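Local coordinates for protein arabinogalactan endo-1,4-beta-galactosidase (Ignisphaera aggregans, PDB 7OSK) that probably hydrolyses internal beta-1,4-galactosidic bonds of arabinogalactan, as the calcium-binding glycoside hydrolase family 53 catalytic domain of a longer hyperthermostable archaeal galactanase, at residues P60-E64 / R116-F120; A294-D300 / N374-F380; T355-Y359 / G369-E373. All coordinates share one frame; numbering follows the deposited sequence.

Interaction 1: residues P60-E64 / R116-F120; sequences PWIIE and RMTDF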
# COMPACT_ATOMS: atom_id res chain seq x y z
N PRO A 60 -11.11 -8.63 -0.85
CA PRO A 60 -12.30 -9.03 -0.09
C PRO A 60 -13.62 -8.70 -0.79
O PRO A 60 -14.53 -9.52 -0.76
CB PRO A 60 -12.16 -8.24 1.22
CG PRO A 60 -10.71 -8.00 1.35
CD PRO A 60 -10.23 -7.76 -0.04
N TRP A 61 -13.70 -7.53 -1.41
CA TRP A 61 -14.91 -7.13 -2.13
C TRP A 61 -15.14 -8.03 -3.35
O TRP A 61 -16.26 -8.46 -3.61
CB TRP A 61 -14.80 -5.66 -2.56
CG TRP A 61 -15.98 -5.15 -3.34
CD1 TRP A 61 -15.99 -4.76 -4.65
CD2 TRP A 61 -17.32 -4.96 -2.86
NE1 TRP A 61 -17.24 -4.34 -5.01
CE2 TRP A 61 -18.08 -4.45 -3.93
CE3 TRP A 61 -17.95 -5.17 -1.63
CZ2 TRP A 61 -19.43 -4.15 -3.81
CZ3 TRP A 61 -19.30 -4.87 -1.51
CH2 TRP A 61 -20.02 -4.37 -2.60
N ILE A 62 -14.06 -8.31 -4.09
CA ILE A 62 -14.13 -9.17 -5.26
C ILE A 62 -14.68 -10.55 -4.92
O ILE A 62 -15.51 -11.10 -5.65
CB ILE A 62 -12.73 -9.32 -5.92
CG1 ILE A 62 -12.28 -7.98 -6.49
CG2 ILE A 62 -12.75 -10.39 -7.01
CD1 ILE A 62 -10.85 -7.96 -7.03
N ILE A 63 -14.21 -11.12 -3.81
CA ILE A 63 -14.64 -12.45 -3.38
C ILE A 63 -16.12 -12.47 -3.02
O ILE A 63 -16.82 -13.45 -3.27
CB ILE A 63 -13.80 -12.94 -2.18
CG1 ILE A 63 -12.31 -12.96 -2.53
CG2 ILE A 63 -14.25 -14.34 -1.74
CD1 ILE A 63 -11.39 -13.19 -1.35
N GLU A 64 -16.60 -11.38 -2.43
CA GLU A 64 -17.99 -11.28 -2.02
C GLU A 64 -18.92 -11.27 -3.23
O GLU A 64 -20.05 -11.75 -3.15
CB GLU A 64 -18.22 -10.03 -1.17
CG GLU A 64 -17.60 -10.11 0.22
CD GLU A 64 -17.76 -8.82 1.02
OE1 GLU A 64 -18.55 -7.96 0.60
OE2 GLU A 64 -17.10 -8.68 2.07
N ARG A 116 -14.87 -5.05 6.89
CA ARG A 116 -14.48 -5.91 5.77
C ARG A 116 -12.97 -6.11 5.71
O ARG A 116 -12.49 -7.19 5.39
CB ARG A 116 -14.98 -5.33 4.45
CG ARG A 116 -14.29 -5.91 3.22
CD ARG A 116 -15.13 -5.82 1.95
NE ARG A 116 -15.90 -4.58 1.87
CZ ARG A 116 -17.23 -4.50 1.93
NH1 ARG A 116 -17.98 -5.58 2.09
NH2 ARG A 116 -17.82 -3.31 1.84
N MET A 117 -12.22 -5.06 6.02
CA MET A 117 -10.76 -5.13 5.99
C MET A 117 -10.21 -5.95 7.14
O MET A 117 -9.21 -6.65 6.99
CB MET A 117 -10.16 -3.72 6.02
CG MET A 117 -10.37 -2.92 4.75
SD MET A 117 -9.54 -3.65 3.32
CE MET A 117 -10.89 -4.58 2.57
N THR A 118 -10.86 -5.87 8.29
CA THR A 118 -10.41 -6.59 9.48
C THR A 118 -10.60 -8.10 9.32
O THR A 118 -9.80 -8.89 9.82
CB THR A 118 -11.14 -6.10 10.74
OG1 THR A 118 -10.85 -4.72 10.96
CG2 THR A 118 -10.71 -6.90 11.97
N ASP A 119 -11.67 -8.49 8.63
CA ASP A 119 -11.96 -9.90 8.44
C ASP A 119 -10.90 -10.57 7.59
O ASP A 119 -10.56 -11.73 7.80
CB ASP A 119 -13.34 -10.10 7.80
CG ASP A 119 -13.62 -11.55 7.47
OD1 ASP A 119 -13.98 -12.31 8.40
OD2 ASP A 119 -13.47 -11.94 6.29
N PHE A 120 -10.37 -9.83 6.62
CA PHE A 120 -9.33 -10.36 5.74
C PHE A 120 -7.99 -10.40 6.47
O PHE A 120 -7.25 -11.38 6.38
CB PHE A 120 -9.22 -9.53 4.47
CG PHE A 120 -8.36 -10.16 3.41
CD1 PHE A 120 -8.85 -11.20 2.63
CD2 PHE A 120 -7.07 -9.72 3.19
CE1 PHE A 120 -8.07 -11.78 1.66
CE2 PHE A 120 -6.28 -10.30 2.22
CZ PHE A 120 -6.79 -11.33 1.45
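R116 on helix 114-126 reaches across to P60, W61 and E64 on helix 59-65, and the two short helical segments run nearly perpendicular, at 93°, with their axes 10.9 Å apart. From CB, which points toward helix 59-65, the chain leaves with CG anti to the backbone N (chi1 163°), a course that lays its aliphatic part against the proline. CG lies 3.7 Å from P60 CB, and CD touches both that same carbon and E64 OE2. A bend at chi3 then turns the guanidinium toward W61. NE gives its N-H to the N111 carbonyl. The flat group has W61 CE3 over the centre of one face, 3.6 Å above the plane, while NH1 lies at the indole's edge, in the plane of the ring. NH1 also forms a salt bridge to E64 OE1 at 2.9 Å and a weak but fairly straight hydrogen bond to OE2. OE2 sits at the guanidinium edge, yet the carboxylate is turned 64° out of its plane, so this is not a coplanar, two-pronged pair.

The setting is an eight-stranded TIM barrel: helix 114-126 belongs to the crossover from strand 90-95 to strand 130-135, and helix 59-65 follows strand 51-55. P60 CG meets M117 CE, 3.6 Å away, and F120 CB, 3.8 Å away, the proline crossing both side chains at about a right angle. M117 and F120 also rest on strand 90-95, through L93 for both, while W61 NE1 donates to the G361 carbonyl.

Interaction 2: residues A294-D300 / N374-F380; sequences AYAWTLD and NQALFDF
The indole of W297 lies within the curve of segment 374-380, with backbone from N374 to D379 bending round it and the ring of F380 at its far end. In this TIM barrel the two segments come from the long loops that follow strands 287-293 and 346-352. W297 CG takes the cramped rotamer between its own N and carbonyl carbon (chi1 59°), which brings the indole beside the N374 carbonyl. That oxygen accepts the W297 backbone N-H at 2.9 Å, while NE1 donates to the E373 carbonyl. The benzo end of the indole meets D379 CA and F380, CZ2 lying 3.5 Å from F380 CE1; the two rings are inclined at 56°, neither stacked nor edge-to-face. T298 CG2 covers one indole face near its centre and also touches N374 CB. The N374 amide ND2 bonds to the T298 carbonyl (3.0 Å), approaching 26° from the carbonyl plane, and to the F309 carbonyl, two bonds that fix its rotation. T298 OG1 meanwhile closes an ST turn by accepting the D300 N-H. At the opposite end of the contact, Q375 extends past the Y295 carbonyl oxygen, and its NE2, hydrogen-bonded to Y265 OH, lies against A294 CB.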
# COMPACT_ATOMS: atom_id res chain seq x y z
N ALA A 294 4.08 -0.87 -8.65
CA ALA A 294 3.46 -1.78 -9.61
C ALA A 294 3.99 -1.55 -11.01
O ALA A 294 4.61 -0.54 -11.30
CB ALA A 294 1.95 -1.60 -9.59
N TYR A 295 3.74 -2.52 -11.88
CA TYR A 295 4.07 -2.38 -13.29
C TYR A 295 3.12 -3.22 -14.14
O TYR A 295 2.40 -4.07 -13.61
CB TYR A 295 5.52 -2.79 -13.56
CG TYR A 295 6.11 -2.07 -14.74
CD1 TYR A 295 6.53 -0.75 -14.63
CD2 TYR A 295 6.25 -2.70 -15.97
CE1 TYR A 295 7.06 -0.08 -15.70
CE2 TYR A 295 6.79 -2.03 -17.05
CZ TYR A 295 7.19 -0.72 -16.92
OH TYR A 295 7.73 -0.04 -17.98
N ALA A 296 3.14 -2.98 -15.44
CA ALA A 296 2.22 -3.65 -16.35
C ALA A 296 2.78 -4.97 -16.87
O ALA A 296 3.90 -5.02 -17.38
CB ALA A 296 1.88 -2.73 -17.51
N TRP A 297 2.00 -6.03 -16.73
CA TRP A 297 2.34 -7.32 -17.33
C TRP A 297 1.77 -7.42 -18.74
O TRP A 297 2.08 -8.35 -19.48
CB TRP A 297 1.81 -8.48 -16.46
CG TRP A 297 0.32 -8.47 -16.26
CD1 TRP A 297 -0.38 -7.78 -15.31
CD2 TRP A 297 -0.66 -9.19 -17.03
NE1 TRP A 297 -1.73 -8.03 -15.44
CE2 TRP A 297 -1.92 -8.88 -16.49
CE3 TRP A 297 -0.59 -10.06 -18.12
CZ2 TRP A 297 -3.10 -9.42 -17.00
CZ3 TRP A 297 -1.76 -10.58 -18.63
CH2 TRP A 297 -3.00 -10.26 -18.07
N THR A 298 0.95 -6.43 -19.11
CA THR A 298 0.39 -6.34 -20.45
C THR A 298 -0.15 -4.94 -20.69
O THR A 298 -0.22 -4.13 -19.77
CB THR A 298 -0.73 -7.37 -20.68
OG1 THR A 298 -1.26 -7.22 -22.00
CG2 THR A 298 -1.85 -7.17 -19.67
N LEU A 299 -0.54 -4.66 -21.93
CA LEU A 299 -1.08 -3.35 -22.29
C LEU A 299 -2.54 -3.46 -22.68
O LEU A 299 -3.23 -2.46 -22.86
CB LEU A 299 -0.26 -2.75 -23.44
CG LEU A 299 0.24 -1.30 -23.39
CD1 LEU A 299 0.48 -0.78 -21.98
CD2 LEU A 299 1.52 -1.19 -24.21
N ASP A 300 -3.02 -4.70 -22.81
CA ASP A 300 -4.40 -4.94 -23.20
C ASP A 300 -5.40 -4.54 -22.11
O ASP A 300 -5.01 -4.28 -20.97
CB ASP A 300 -4.59 -6.42 -23.57
CG ASP A 300 -4.11 -6.74 -24.97
OD1 ASP A 300 -3.26 -5.99 -25.50
OD2 ASP A 300 -4.59 -7.74 -25.55
N ASN A 374 -4.25 -4.69 -15.75
CA ASN A 374 -3.05 -5.05 -16.49
C ASN A 374 -1.79 -4.81 -15.66
O ASN A 374 -0.68 -4.96 -16.15
CB ASN A 374 -2.96 -4.27 -17.81
CG ASN A 374 -2.79 -2.78 -17.61
OD1 ASN A 374 -3.36 -2.20 -16.68
ND2 ASN A 374 -2.02 -2.14 -18.49
N GLN A 375 -1.99 -4.42 -14.40
CA GLN A 375 -0.89 -4.23 -13.45
C GLN A 375 -1.02 -5.15 -12.24
O GLN A 375 -0.21 -5.08 -11.32
CB GLN A 375 -0.82 -2.78 -12.98
CG GLN A 375 -0.34 -1.80 -14.02
CD GLN A 375 0.01 -0.45 -13.42
OE1 GLN A 375 -0.50 0.58 -13.85
NE2 GLN A 375 0.89 -0.46 -12.43
N ALA A 376 -2.04 -6.00 -12.24
CA ALA A 376 -2.20 -6.98 -11.17
C ALA A 376 -1.22 -8.13 -11.37
O ALA A 376 -0.56 -8.21 -12.40
CB ALA A 376 -3.63 -7.50 -11.13
N LEU A 377 -1.12 -9.01 -10.38
CA LEU A 377 -0.26 -10.19 -10.48
C LEU A 377 -1.07 -11.42 -10.88
O LEU A 377 -0.55 -12.54 -10.90
CB LEU A 377 0.48 -10.43 -9.16
CG LEU A 377 1.49 -9.35 -8.76
CD1 LEU A 377 2.04 -9.59 -7.36
CD2 LEU A 377 2.63 -9.28 -9.76
N PHE A 378 -2.34 -11.19 -11.21
CA PHE A 378 -3.22 -12.23 -11.74
C PHE A 378 -3.76 -11.75 -13.09
O PHE A 378 -3.90 -10.55 -13.30
CB PHE A 378 -4.38 -12.52 -10.78
CG PHE A 378 -3.94 -13.06 -9.45
CD1 PHE A 378 -3.47 -12.21 -8.46
CD2 PHE A 378 -4.03 -14.41 -9.17
CE1 PHE A 378 -3.08 -12.70 -7.23
CE2 PHE A 378 -3.63 -14.91 -7.95
CZ PHE A 378 -3.16 -14.05 -6.97
N ASP A 379 -4.07 -12.68 -13.99
CA ASP A 379 -4.63 -12.30 -15.28
C ASP A 379 -6.13 -12.04 -15.17
O ASP A 379 -6.70 -12.11 -14.08
CB ASP A 379 -4.34 -13.36 -16.35
CG ASP A 379 -4.93 -14.73 -16.03
OD1 ASP A 379 -6.00 -14.80 -15.38
OD2 ASP A 379 -4.32 -15.73 -16.45
N PHE A 380 -6.77 -11.75 -16.30
CA PHE A 380 -8.17 -11.38 -16.32
C PHE A 380 -9.06 -12.53 -15.87
O PHE A 380 -10.15 -12.32 -15.33
CB PHE A 380 -8.58 -10.92 -17.72
CG PHE A 380 -7.68 -9.84 -18.28
CD1 PHE A 380 -6.99 -8.99 -17.44
CD2 PHE A 380 -7.53 -9.69 -19.65
CE1 PHE A 380 -6.16 -8.01 -17.95
CE2 PHE A 380 -6.71 -8.70 -20.17
CZ PHE A 380 -6.02 -7.86 -19.32

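Interaction 3: residues T355-Y359 / G369-E373; sequences TWIPY and GNPWE. With CA (calcium ion), chain C.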
# COMPACT_ATOMS: atom_id res chain seq x y z
N THR A 355 -4.11 -7.96 -6.45
CA THR A 355 -5.27 -8.84 -6.51
C THR A 355 -6.43 -8.19 -7.25
O THR A 355 -7.54 -8.73 -7.28
CB THR A 355 -5.74 -9.23 -5.10
OG1 THR A 355 -6.23 -8.06 -4.42
CG2 THR A 355 -4.60 -9.84 -4.30
N TRP A 356 -6.19 -7.03 -7.86
CA TRP A 356 -7.26 -6.28 -8.49
C TRP A 356 -7.58 -6.83 -9.88
O TRP A 356 -7.26 -6.21 -10.90
CB TRP A 356 -6.89 -4.79 -8.55
CG TRP A 356 -8.08 -3.88 -8.60
CD1 TRP A 356 -9.39 -4.23 -8.72
CD2 TRP A 356 -8.06 -2.45 -8.51
NE1 TRP A 356 -10.19 -3.12 -8.72
CE2 TRP A 356 -9.40 -2.01 -8.60
CE3 TRP A 356 -7.04 -1.50 -8.38
CZ2 TRP A 356 -9.74 -0.66 -8.54
CZ3 TRP A 356 -7.39 -0.16 -8.33
CH2 TRP A 356 -8.72 0.25 -8.41
N ILE A 357 -8.22 -7.99 -9.90
CA ILE A 357 -8.61 -8.63 -11.16
C ILE A 357 -9.90 -8.01 -11.69
O ILE A 357 -10.68 -7.45 -10.92
CB ILE A 357 -8.79 -10.15 -10.97
CG1 ILE A 357 -9.87 -10.45 -9.92
CG2 ILE A 357 -7.48 -10.79 -10.55
CD1 ILE A 357 -10.40 -11.86 -9.98
N PRO A 358 -10.14 -8.11 -13.00
CA PRO A 358 -11.37 -7.52 -13.55
C PRO A 358 -12.59 -8.33 -13.16
O PRO A 358 -12.63 -9.54 -13.42
CB PRO A 358 -11.13 -7.56 -15.06
CG PRO A 358 -10.22 -8.71 -15.26
CD PRO A 358 -9.33 -8.76 -14.05
N TYR A 359 -13.58 -7.68 -12.56
CA TYR A 359 -14.82 -8.34 -12.18
C TYR A 359 -15.95 -7.33 -12.13
O TYR A 359 -15.76 -6.21 -11.65
CB TYR A 359 -14.67 -9.05 -10.84
CG TYR A 359 -15.67 -10.17 -10.64
CD1 TYR A 359 -15.38 -11.46 -11.04
CD2 TYR A 359 -16.91 -9.93 -10.06
CE1 TYR A 359 -16.29 -12.49 -10.87
CE2 TYR A 359 -17.83 -10.95 -9.88
CZ TYR A 359 -17.51 -12.23 -10.29
OH TYR A 359 -18.42 -13.25 -10.11
N GLY A 369 -15.39 0.91 -13.93
CA GLY A 369 -14.64 -0.33 -14.02
C GLY A 369 -13.24 -0.29 -13.46
O GLY A 369 -12.91 0.57 -12.63
N ASN A 370 -12.41 -1.22 -13.91
CA ASN A 370 -11.04 -1.37 -13.42
C ASN A 370 -10.02 -0.70 -14.33
O ASN A 370 -10.00 -0.98 -15.53
CB ASN A 370 -10.71 -2.86 -13.28
CG ASN A 370 -9.51 -3.10 -12.37
OD1 ASN A 370 -8.68 -2.22 -12.17
ND2 ASN A 370 -9.42 -4.31 -11.83
N PRO A 371 -9.18 0.19 -13.78
CA PRO A 371 -8.11 0.81 -14.56
C PRO A 371 -6.72 0.22 -14.27
O PRO A 371 -5.72 0.84 -14.64
CB PRO A 371 -8.17 2.27 -14.10
CG PRO A 371 -8.50 2.14 -12.64
CD PRO A 371 -9.36 0.90 -12.50
N TRP A 372 -6.67 -0.95 -13.64
CA TRP A 372 -5.42 -1.45 -13.07
C TRP A 372 -5.16 -2.94 -13.35
O TRP A 372 -4.12 -3.47 -12.98
CB TRP A 372 -5.43 -1.21 -11.56
CG TRP A 372 -4.08 -1.21 -10.92
CD1 TRP A 372 -3.47 -2.25 -10.29
CD2 TRP A 372 -3.16 -0.11 -10.85
NE1 TRP A 372 -2.23 -1.87 -9.83
CE2 TRP A 372 -2.02 -0.55 -10.16
CE3 TRP A 372 -3.20 1.21 -11.31
CZ2 TRP A 372 -0.93 0.27 -9.92
CZ3 TRP A 372 -2.12 2.03 -11.06
CH2 TRP A 372 -0.99 1.56 -10.37
N GLU A 373 -6.10 -3.60 -14.03
CA GLU A 373 -6.04 -5.06 -14.13
C GLU A 373 -4.81 -5.55 -14.90
O GLU A 373 -4.38 -6.69 -14.72
CB GLU A 373 -7.32 -5.61 -14.79
CG GLU A 373 -7.45 -5.42 -16.30
CD GLU A 373 -8.28 -4.21 -16.71
OE1 GLU A 373 -8.61 -3.37 -15.84
OE2 GLU A 373 -8.60 -4.11 -17.91
CA CA C . -9.60 -2.04 -17.56
O HOH W 1 -12.18 -5.21 -11.29
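The calcium site draws on segment 369-373, where the N370 carbonyl oxygen binds the ion at 2.3 Å and E373 binds it through both carboxylate oxygens; D301, D303, H305 and N307 complete the shell. Segment 355-359 packs against these two ligand residues through W356 and P358. N370 carries CG anti to its backbone N (chi1 -162°), which places its amide over one face of the W356 indole, with OD1 3.6 Å above the centre and the two planes 36° apart. ND2 donates to the W356 carbonyl at 3.0 Å, from well above the carbonyl plane and with a bent N-H geometry. A water takes a second hydrogen bond from ND2, donates to I357 O and accepts from Y359 N, thereby tying the amide to the backbone beyond W356.

Both segments lie in the long loop that follows strand 346-352, the last strand of the TIM barrel, and each holds a tight turn at the contact. N370 OD1 accepts the W372 N-H at 2.8 Å, an Asx turn, so the amide is gripped at both ends; W356 is the centre of an inverse gamma turn. The two tryptophans meet with CE3 of W356 3.6 Å from W372 CB, their rings inclined at 29° but slid so far apart that they barely overlap. W356 NE1 points its N-H to the A362 carbonyl. On the calcium side P358 CD packs against E373 CB at 3.8 Å, and E373 OE2 additionally accepts the backbone N-H of S302.

How the interactions relate
From the N terminus, interaction 1 comes first: it joins helix 59-65, just after strand 51-55, to helix 114-126, closing a loop of 51 residues that includes strand 90-95. It ends before the other two begin. Interaction 2 opens at 294-300, after strand 287-293, and closes at 374-380, spanning helices 312-318 and 324-342 and strand 346-352. Interaction 3 is nested inside this span as a much shorter loop, 355-359 with 369-373, its centre about 9 Å from that of interaction 2. Segment 369-373 runs directly into 374-380, and F380 folds back onto E373; I62 of helix 59-65 meets segment 355-359, linking interactions 1 and 3.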